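Side-chain contacts in putative peptidyl-arginine deiminase (Chlorobium tepidum, PDB 1XKN), which probably hydrolyses the guanidinium group of agmatine or of peptidyl-arginine, as a deiminase of the Porphyromonas type: residues A[101-106]-A[112-117]; A[116-121]-A[194-199]. All coordinates share one frame; numbering follows the deposited sequence.

Following the chain from its N terminus, contact 1 closes first: strand 101-107 turns back on strand 110-119 with a very short connection, so 101-106 and 112-117 form a local beta hairpin. Contact 2 starts where that hairpin ends, sharing Met116 and Asn117, and closes a far longer loop of 72 residues before helix 186-197 returns with 194-199. The two loops therefore follow one another rather than nest. Together they lay the last turn of the helix on the hairpin face that carries Asn101, Val103 and Met116. Asn101 OD1 lies 2.9 Å from Trp118 NE1, a probable hydrogen bond between the contacts, and strand 110-119 leads on to the sodium site.

Contact 1 of 2, residues A[101-106]-A[112-117]; sequences NYVIRT and DKVIMN. With NA (sodium ion), chain B.
Arg105 and Asp112 face each other across the two strands in a side-on salt bridge. NH2 of Arg105 reaches OD1 of Asp112 at 2.9 Å and its NE reaches OD2 at 3.2 Å; each oxygen offers its syn lone pair, and the guanidinium and carboxylate planes lie only 16° apart. The bend at chi3 of Arg105 (63°) turns its NE edge to the acid, while Val114 CG1 sits over one guanidinium face. Asp112 OD2 also takes a salt bridge from Arg110, so two positive charges probably keep the carboxylate ionised. Arg105 and Asp112 also close two backbone bonds, N of each residue to O of the other. Val103 and Val114 do likewise, with both N-to-O distances 3.0 Å, as hydrogen-bonded and non-hydrogen-bonded pairs alternate along an antiparallel beta hairpin. Beta-branched residues suit these extended strands, and CG2 of Val103 meets CG2 of Val114 tightly at 3.5 Å. On the other face Ile115 CG1 packs 3.7 Å from Tyr102 CE1, the two side chains lying alongside; the tyrosine hydroxyl is satisfied by Gln144. Lys113 lays its aliphatic chain by the same ring and carries its ammonium to Glu344. Near Asn101 a water bridges the strands, accepting from Asn101 N and donating to Met116 O, while Met116 N donates to Asn101 O at 2.9 Å.

Contact 2 of 2, residues A[116-121]-A[194-199]; sequences MNWEYN and RRYLGI. With NA (sodium ion), chain B.
Strand 116-119 meets the last turn of helix 186-197 without a single hydrogen bond between them, their CA atoms coming no closer than 7.3 Å, from Met116 to Tyr196; Gly198, with positive phi, takes the chain out of the helix. Side chains fill the gap. Bent at chi2 and chi3 (55° and 64°), the selenomethionine chain of Met116 brings SE to 3.5 Å from Tyr196 CD1, a Met-aromatic contact in which selenium lies obliquely to the ring, 4.3 Å from its centroid. Methionine suits this place, being unbranched, flexible and polarisable, with selenium here standing for its sulfur. Tyr196 also turns an edge toward the face of the Trp118 six-membered ring, in an offset edge-to-face pair with centroids 6.0 Å apart and planes at 86°. Leu197 comes to the tryptophan's own rim, CG 3.9 Å from CZ2. The broad indole thus meets two successive helix residues, while the carbonyl O of Trp118 binds sodium at 2.5 Å, beside Asn117 OD1 and with Asn134 completing the protein ligands. Tyr196 O, buried beside the Met116 methyl, has no hydrogen-bonding partner in the model, probably a small cost; with no hydrogen bond across the interface, dispersion and aromatic packing must carry it.

Contact 1 of 2, residues A[101-106]-A[112-117]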
# COMPACT_ATOMS: atom_id res chain seq x y z
N ASN A 101 -2.48 6.11 -8.18
CA ASN A 101 -1.20 6.61 -7.71
C ASN A 101 -1.19 8.12 -7.94
O ASN A 101 -0.71 8.60 -8.96
CB ASN A 101 -0.07 5.93 -8.50
CG ASN A 101 1.32 6.31 -8.02
OD1 ASN A 101 2.32 5.96 -8.65
ND2 ASN A 101 1.40 7.03 -6.90
N TYR A 102 -1.74 8.85 -6.98
CA TYR A 102 -1.81 10.30 -7.05
C TYR A 102 -0.43 10.93 -6.94
O TYR A 102 0.38 10.51 -6.13
CB TYR A 102 -2.65 10.84 -5.89
CG TYR A 102 -4.11 10.47 -5.94
CD1 TYR A 102 -5.01 11.21 -6.70
CD2 TYR A 102 -4.59 9.39 -5.20
CE1 TYR A 102 -6.36 10.90 -6.71
CE2 TYR A 102 -5.94 9.07 -5.21
CZ TYR A 102 -6.82 9.83 -5.96
OH TYR A 102 -8.16 9.54 -5.94
N VAL A 103 -0.19 11.94 -7.77
CA VAL A 103 1.07 12.68 -7.75
C VAL A 103 0.72 14.14 -8.04
O VAL A 103 -0.34 14.42 -8.61
CB VAL A 103 2.07 12.21 -8.83
CG1 VAL A 103 2.57 10.81 -8.51
CG2 VAL A 103 1.43 12.26 -10.20
N ILE A 104 1.59 15.05 -7.64
CA ILE A 104 1.38 16.47 -7.89
C ILE A 104 2.21 16.83 -9.11
O ILE A 104 3.42 16.59 -9.13
CB ILE A 104 1.83 17.35 -6.70
CG1 ILE A 104 1.14 16.90 -5.41
CG2 ILE A 104 1.53 18.82 -7.00
CD1 ILE A 104 -0.37 16.84 -5.51
N ARG A 105 1.57 17.39 -10.13
CA ARG A 105 2.26 17.78 -11.35
C ARG A 105 2.59 19.27 -11.35
O ARG A 105 1.74 20.10 -11.02
CB ARG A 105 1.39 17.45 -12.57
CG ARG A 105 1.99 17.92 -13.89
CD ARG A 105 1.15 17.47 -15.09
NE ARG A 105 -0.19 18.04 -15.09
CZ ARG A 105 -1.11 17.77 -16.02
NH1 ARG A 105 -0.82 16.95 -17.02
NH2 ARG A 105 -2.32 18.32 -15.95
N THR A 106 3.82 19.59 -11.72
CA THR A 106 4.24 20.99 -11.81
C THR A 106 4.71 21.26 -13.23
O THR A 106 5.56 20.55 -13.76
CB THR A 106 5.40 21.31 -10.84
OG1 THR A 106 4.95 21.18 -9.48
CG2 THR A 106 5.90 22.73 -11.05
N ASP A 112 -1.03 20.92 -10.07
CA ASP A 112 -2.33 20.26 -10.01
C ASP A 112 -2.18 18.79 -9.66
O ASP A 112 -1.12 18.20 -9.85
CB ASP A 112 -3.12 20.44 -11.32
CG ASP A 112 -2.45 19.83 -12.54
OD1 ASP A 112 -3.15 19.65 -13.56
OD2 ASP A 112 -1.23 19.55 -12.50
N LYS A 113 -3.24 18.22 -9.11
CA LYS A 113 -3.21 16.82 -8.73
C LYS A 113 -3.65 15.98 -9.92
O LYS A 113 -4.65 16.26 -10.56
CB LYS A 113 -4.13 16.57 -7.52
CG LYS A 113 -4.04 15.14 -6.98
CD LYS A 113 -4.59 15.02 -5.56
CE LYS A 113 -6.08 15.30 -5.49
NZ LYS A 113 -6.59 15.19 -4.09
N VAL A 114 -2.87 14.95 -10.22
CA VAL A 114 -3.18 14.06 -11.33
C VAL A 114 -2.98 12.63 -10.87
O VAL A 114 -2.41 12.39 -9.80
CB VAL A 114 -2.27 14.33 -12.55
CG1 VAL A 114 -2.37 15.79 -12.96
CG2 VAL A 114 -0.83 13.96 -12.24
N ILE A 115 -3.46 11.68 -11.66
CA ILE A 115 -3.29 10.28 -11.32
C ILE A 115 -2.28 9.69 -12.29
O ILE A 115 -2.43 9.80 -13.50
CB ILE A 115 -4.63 9.52 -11.41
CG1 ILE A 115 -5.53 9.95 -10.24
CG2 ILE A 115 -4.38 8.00 -11.40
CD1 ILE A 115 -6.90 9.32 -10.24
N MSE A 116 -1.22 9.10 -11.73
CA MSE A 116 -0.16 8.50 -12.52
C MSE A 116 -0.54 7.04 -12.69
O MSE A 116 -0.41 6.22 -11.78
CB MSE A 116 1.18 8.65 -11.79
CG MSE A 116 2.40 8.18 -12.58
SE MSE A 116 2.54 9.05 -14.31
CE MSE A 116 2.79 10.86 -13.66
N ASN A 117 -1.03 6.73 -13.89
CA ASN A 117 -1.49 5.40 -14.24
C ASN A 117 -0.40 4.45 -14.73
O ASN A 117 0.12 4.59 -15.84
CB ASN A 117 -2.57 5.54 -15.30
CG ASN A 117 -3.13 4.21 -15.73
OD1 ASN A 117 -3.56 3.42 -14.90
ND2 ASN A 117 -3.15 3.97 -17.04
NA NA B . -3.46 0.80 -14.87
O HOH W 1 -2.57 4.98 -10.73
O HOH W 2 -3.76 1.17 -17.53
O HOH W 3 -3.30 0.27 -12.30

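Contact 2 of 2, residues A[116-121]-A[194-199]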
# COMPACT_ATOMS: atom_id res chain seq x y z
N MSE A 116 -1.22 9.10 -11.73
CA MSE A 116 -0.16 8.50 -12.52
C MSE A 116 -0.54 7.04 -12.69
O MSE A 116 -0.41 6.22 -11.78
CB MSE A 116 1.18 8.65 -11.79
CG MSE A 116 2.40 8.18 -12.58
SE MSE A 116 2.54 9.05 -14.31
CE MSE A 116 2.79 10.86 -13.66
N ASN A 117 -1.03 6.73 -13.89
CA ASN A 117 -1.49 5.40 -14.24
C ASN A 117 -0.40 4.45 -14.73
O ASN A 117 0.12 4.59 -15.84
CB ASN A 117 -2.57 5.54 -15.30
CG ASN A 117 -3.13 4.21 -15.73
OD1 ASN A 117 -3.56 3.42 -14.90
ND2 ASN A 117 -3.15 3.97 -17.04
N TRP A 118 -0.04 3.48 -13.89
CA TRP A 118 0.97 2.48 -14.27
C TRP A 118 0.18 1.27 -14.74
O TRP A 118 -1.02 1.21 -14.54
CB TRP A 118 1.83 2.06 -13.07
CG TRP A 118 2.59 3.18 -12.45
CD1 TRP A 118 2.15 4.05 -11.50
CD2 TRP A 118 3.92 3.60 -12.79
NE1 TRP A 118 3.11 4.99 -11.23
CE2 TRP A 118 4.21 4.74 -12.01
CE3 TRP A 118 4.89 3.12 -13.69
CZ2 TRP A 118 5.43 5.42 -12.10
CZ3 TRP A 118 6.11 3.80 -13.77
CH2 TRP A 118 6.36 4.94 -12.98
N GLU A 119 0.85 0.31 -15.36
CA GLU A 119 0.15 -0.89 -15.80
C GLU A 119 0.09 -1.90 -14.67
O GLU A 119 0.93 -1.90 -13.78
CB GLU A 119 0.85 -1.50 -17.02
CG GLU A 119 0.70 -0.67 -18.27
CD GLU A 119 -0.74 -0.48 -18.67
OE1 GLU A 119 -1.39 -1.48 -19.04
OE2 GLU A 119 -1.24 0.67 -18.60
N TYR A 120 -0.93 -2.75 -14.72
CA TYR A 120 -1.12 -3.79 -13.72
C TYR A 120 -1.28 -5.11 -14.46
O TYR A 120 -1.97 -5.16 -15.48
CB TYR A 120 -2.38 -3.51 -12.89
CG TYR A 120 -2.67 -4.53 -11.81
CD1 TYR A 120 -1.84 -4.64 -10.69
CD2 TYR A 120 -3.78 -5.37 -11.89
CE1 TYR A 120 -2.12 -5.56 -9.67
CE2 TYR A 120 -4.06 -6.30 -10.88
CZ TYR A 120 -3.23 -6.38 -9.77
OH TYR A 120 -3.50 -7.28 -8.76
N ASN A 121 -0.64 -6.17 -13.97
CA ASN A 121 -0.78 -7.47 -14.61
C ASN A 121 -0.93 -8.63 -13.62
O ASN A 121 -0.44 -9.73 -13.86
CB ASN A 121 0.38 -7.74 -15.59
CG ASN A 121 1.72 -7.98 -14.90
OD1 ASN A 121 2.72 -8.28 -15.57
ND2 ASN A 121 1.76 -7.86 -13.59
N ARG A 194 12.10 8.09 -11.97
CA ARG A 194 12.54 9.47 -11.83
C ARG A 194 11.60 10.38 -12.61
O ARG A 194 11.15 11.41 -12.10
CB ARG A 194 13.97 9.65 -12.35
CG ARG A 194 15.03 9.17 -11.39
CD ARG A 194 16.40 9.68 -11.80
NE ARG A 194 17.39 9.41 -10.76
CZ ARG A 194 17.94 8.22 -10.54
NH1 ARG A 194 17.62 7.18 -11.30
NH2 ARG A 194 18.81 8.07 -9.55
N ARG A 195 11.30 9.99 -13.84
CA ARG A 195 10.43 10.76 -14.72
C ARG A 195 9.01 10.97 -14.21
O ARG A 195 8.52 12.10 -14.16
CB ARG A 195 10.37 10.10 -16.09
CG ARG A 195 9.42 10.77 -17.07
CD ARG A 195 9.35 9.97 -18.36
NE ARG A 195 8.46 10.59 -19.34
CZ ARG A 195 8.14 10.03 -20.50
NH1 ARG A 195 8.63 8.84 -20.83
NH2 ARG A 195 7.33 10.67 -21.34
N TYR A 196 8.34 9.88 -13.85
CA TYR A 196 6.95 9.95 -13.42
C TYR A 196 6.65 10.14 -11.93
O TYR A 196 5.54 10.52 -11.58
CB TYR A 196 6.21 8.72 -13.96
CG TYR A 196 6.13 8.68 -15.48
CD1 TYR A 196 5.44 9.67 -16.18
CD2 TYR A 196 6.70 7.63 -16.20
CE1 TYR A 196 5.29 9.60 -17.57
CE2 TYR A 196 6.57 7.57 -17.60
CZ TYR A 196 5.86 8.55 -18.27
OH TYR A 196 5.68 8.46 -19.63
N LEU A 197 7.63 9.88 -11.07
CA LEU A 197 7.43 10.06 -9.64
C LEU A 197 8.28 11.20 -9.11
O LEU A 197 8.10 11.66 -7.98
CB LEU A 197 7.73 8.76 -8.88
CG LEU A 197 6.81 7.58 -9.22
CD1 LEU A 197 7.16 6.38 -8.36
CD2 LEU A 197 5.36 7.98 -9.00
N GLY A 198 9.22 11.66 -9.93
CA GLY A 198 10.08 12.77 -9.54
C GLY A 198 11.07 12.46 -8.44
O GLY A 198 11.55 13.37 -7.76
N ILE A 199 11.39 11.18 -8.24
CA ILE A 199 12.35 10.83 -7.20
C ILE A 199 13.78 11.00 -7.70
O ILE A 199 14.02 11.13 -8.91
CB ILE A 199 12.10 9.39 -6.68
CG1 ILE A 199 12.01 8.39 -7.83
CG2 ILE A 199 10.81 9.37 -5.86
CD1 ILE A 199 13.36 7.94 -8.36
NA NA B . -3.46 0.80 -14.87
O HOH W 2 -3.76 1.17 -17.53
O HOH W 3 -3.30 0.27 -12.30